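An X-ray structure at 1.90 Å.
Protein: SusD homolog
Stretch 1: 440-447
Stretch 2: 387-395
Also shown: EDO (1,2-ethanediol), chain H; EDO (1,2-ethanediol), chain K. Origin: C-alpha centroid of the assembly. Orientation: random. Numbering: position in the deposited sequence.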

# COMPACT_ATOMS: atom_id res chain seq x y z
N PRO A 440 -3.61 10.88 -4.56
CA PRO A 440 -4.49 12.02 -4.54
C PRO A 440 -3.98 13.10 -3.59
O PRO A 440 -3.20 12.83 -2.67
CB PRO A 440 -5.79 11.43 -4.01
CG PRO A 440 -5.30 10.41 -3.02
CD PRO A 440 -4.07 9.81 -3.66
N LYS A 441 -4.41 14.33 -3.80
CA LYS A 441 -4.20 15.38 -2.86
C LYS A 441 -5.01 15.07 -1.60
O LYS A 441 -6.16 14.70 -1.68
CB LYS A 441 -4.59 16.74 -3.44
CG LYS A 441 -3.82 17.07 -4.72
CD LYS A 441 -4.44 18.35 -5.30
CE LYS A 441 -3.76 18.77 -6.57
NZ LYS A 441 -4.53 19.89 -7.17
N LEU A 442 -4.35 15.18 -0.45
CA LEU A 442 -4.94 14.90 0.83
C LEU A 442 -4.97 16.15 1.72
O LEU A 442 -4.21 17.11 1.52
CB LEU A 442 -4.10 13.85 1.54
CG LEU A 442 -3.93 12.52 0.84
CD1 LEU A 442 -2.89 11.65 1.59
CD2 LEU A 442 -5.28 11.84 0.73
N LEU A 443 -5.82 16.12 2.75
CA LEU A 443 -5.95 17.19 3.68
C LEU A 443 -4.74 17.24 4.60
O LEU A 443 -4.28 16.19 5.11
CB LEU A 443 -7.23 17.00 4.53
CG LEU A 443 -8.56 17.02 3.78
CD1 LEU A 443 -9.73 16.80 4.73
CD2 LEU A 443 -8.75 18.33 3.07
N PRO A 444 -4.27 18.45 4.88
CA PRO A 444 -3.09 18.54 5.76
C PRO A 444 -3.45 18.17 7.20
O PRO A 444 -4.59 18.34 7.60
CB PRO A 444 -2.68 20.01 5.65
CG PRO A 444 -3.96 20.73 5.38
CD PRO A 444 -4.73 19.78 4.45
N VAL A 445 -2.48 17.68 7.96
CA VAL A 445 -2.70 17.45 9.37
C VAL A 445 -2.94 18.82 10.05
O VAL A 445 -2.49 19.86 9.56
CB VAL A 445 -1.54 16.71 10.08
CG1 VAL A 445 -1.29 15.36 9.44
CG2 VAL A 445 -0.27 17.56 10.07
N VAL A 446 -3.64 18.78 11.18
CA VAL A 446 -3.80 19.96 12.00
C VAL A 446 -2.64 20.15 12.98
O VAL A 446 -2.06 21.21 13.08
CB VAL A 446 -5.14 19.86 12.76
CG1 VAL A 446 -5.30 21.07 13.64
CG2 VAL A 446 -6.28 19.71 11.74
N VAL A 447 -2.35 19.08 13.72
CA VAL A 447 -1.29 19.06 14.68
C VAL A 447 -0.07 18.37 14.08
O VAL A 447 -0.05 17.15 13.90
CB VAL A 447 -1.75 18.33 15.94
CG1 VAL A 447 -0.66 18.37 17.00
CG2 VAL A 447 -3.02 18.96 16.52
C1 EDO H . -0.04 16.93 2.51
O1 EDO H . -0.53 15.88 1.68
C2 EDO H . -0.59 18.25 2.01
O2 EDO H . -1.96 18.39 2.35
C1 EDO K . -7.59 23.49 11.71
O1 EDO K . -6.85 24.08 10.60
C2 EDO K . -9.05 23.05 11.42
O2 EDO K . -9.38 22.85 10.01
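Stretch 2 (387-395) SYSTGSPAN

No direct hydrogen bond joins these two irregular stretches; where polar groups meet across the contact, water carries the link. Stretch 2 runs nearly antiparallel to stretch 1, the end-to-end directions of the touching parts lying 164° apart, yet neither segment forms a regular helix or strand, and the backbones do not pair as in a sheet. They come nearest at Leu443 and Pro393, with CA atoms 5.5 Å apart, and stand wider at Val446 and Tyr388, where the CA–CA distance is 8.1 Å.

Pro393 (phi/psi -76/-22) and Leu443 (-73/139) are the residues most covered by the opposite stretch, 74 and 71 Å². The CA-to-CB bond of Leu443 points sideways, but its mt side chain (chi1 -63°, chi2 179°) brings the end nearer: Leu443 CD2 lies 3.7 Å from Pro393 CB, 3.8 Å from Thr390 CG2 and 3.5 Å from Gly391 O. One methyl thus touches several residues of stretch 2 as its backbone passes. Ser392 turns its CA-to-CB bond away.

Toward the start of stretch 1, Lys441 extends with chi2 to chi4 all t; its CB packs 3.4 Å from Pro393 O, and its CD lies 4.3 Å from Ala394 CB. Water 2 accepts from Lys441 NZ (3.1 Å) and from the backbone Asn395 N (3.0 Å), tying the tip of the lysine to stretch 2. Water 1 donates to both Leu442 O (2.9 Å) and Pro393 O (3.0 Å), bridging two carbonyls that cannot bond to each other. Leu442 O also accepts from O2 of the chain H ethanediol at 2.7 Å.

At the other end, Val446 CG2 approaches Tyr388 CD1 obliquely at 4.0 Å, a separate apolar contact. The chain K ethanediol lies beside it, with C2 at the tyrosine ring edge and O2 donating a weak hydrogen bond to Ser389 O (3.2 Å). The whole contact buries 357 Å².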

# COMPACT_ATOMS: atom_id res chain seq x y z
N SER A 387 -15.33 20.38 14.82
CA SER A 387 -13.99 20.81 15.24
C SER A 387 -12.98 21.03 14.11
O SER A 387 -12.14 21.89 14.23
CB SER A 387 -13.34 19.78 16.17
OG SER A 387 -14.09 19.59 17.33
N TYR A 388 -13.00 20.18 13.08
CA TYR A 388 -11.90 20.20 12.08
C TYR A 388 -12.39 20.34 10.62
O TYR A 388 -11.73 19.86 9.68
CB TYR A 388 -11.03 18.96 12.25
CG TYR A 388 -10.48 18.82 13.64
CD1 TYR A 388 -9.52 19.70 14.12
CD2 TYR A 388 -10.95 17.84 14.49
CE1 TYR A 388 -9.04 19.59 15.42
CE2 TYR A 388 -10.48 17.72 15.78
CZ TYR A 388 -9.50 18.60 16.24
OH TYR A 388 -9.01 18.48 17.52
N SER A 389 -13.52 21.00 10.45
CA SER A 389 -14.07 21.23 9.11
C SER A 389 -13.11 21.99 8.27
O SER A 389 -12.38 22.84 8.77
CB SER A 389 -15.38 21.99 9.18
OG SER A 389 -16.34 21.18 9.83
N THR A 390 -13.07 21.68 6.97
CA THR A 390 -12.15 22.39 6.11
C THR A 390 -12.59 22.27 4.65
O THR A 390 -13.54 21.53 4.33
CB THR A 390 -10.67 21.90 6.33
OG1 THR A 390 -9.75 22.86 5.83
CG2 THR A 390 -10.38 20.62 5.64
N GLY A 391 -11.90 22.99 3.77
CA GLY A 391 -12.20 22.94 2.35
C GLY A 391 -11.85 21.63 1.70
O GLY A 391 -11.19 20.77 2.26
N SER A 392 -12.34 21.46 0.48
CA SER A 392 -12.12 20.28 -0.27
C SER A 392 -10.62 20.04 -0.52
O SER A 392 -9.89 20.95 -0.79
CB SER A 392 -12.82 20.43 -1.63
OG SER A 392 -12.53 19.30 -2.40
N PRO A 393 -10.19 18.77 -0.56
CA PRO A 393 -8.79 18.46 -0.84
C PRO A 393 -8.38 18.61 -2.31
O PRO A 393 -7.18 18.75 -2.58
CB PRO A 393 -8.66 16.99 -0.43
CG PRO A 393 -10.04 16.44 -0.57
CD PRO A 393 -10.96 17.57 -0.21
N ALA A 394 -9.35 18.55 -3.24
CA ALA A 394 -9.04 18.53 -4.68
C ALA A 394 -10.25 18.88 -5.49
O ALA A 394 -11.39 18.83 -4.99
CB ALA A 394 -8.53 17.14 -5.08
N ASN A 395 -10.04 19.18 -6.77
CA ASN A 395 -11.18 19.38 -7.66
C ASN A 395 -11.24 18.33 -8.77
O ASN A 395 -12.13 18.38 -9.58
CB ASN A 395 -11.18 20.80 -8.21
CG ASN A 395 -10.09 21.04 -9.22
OD1 ASN A 395 -9.21 20.21 -9.46
ND2 ASN A 395 -10.18 22.19 -9.86
O HOH W 1 -5.17 19.13 -0.40
O HOH W 2 -7.33 18.73 -7.88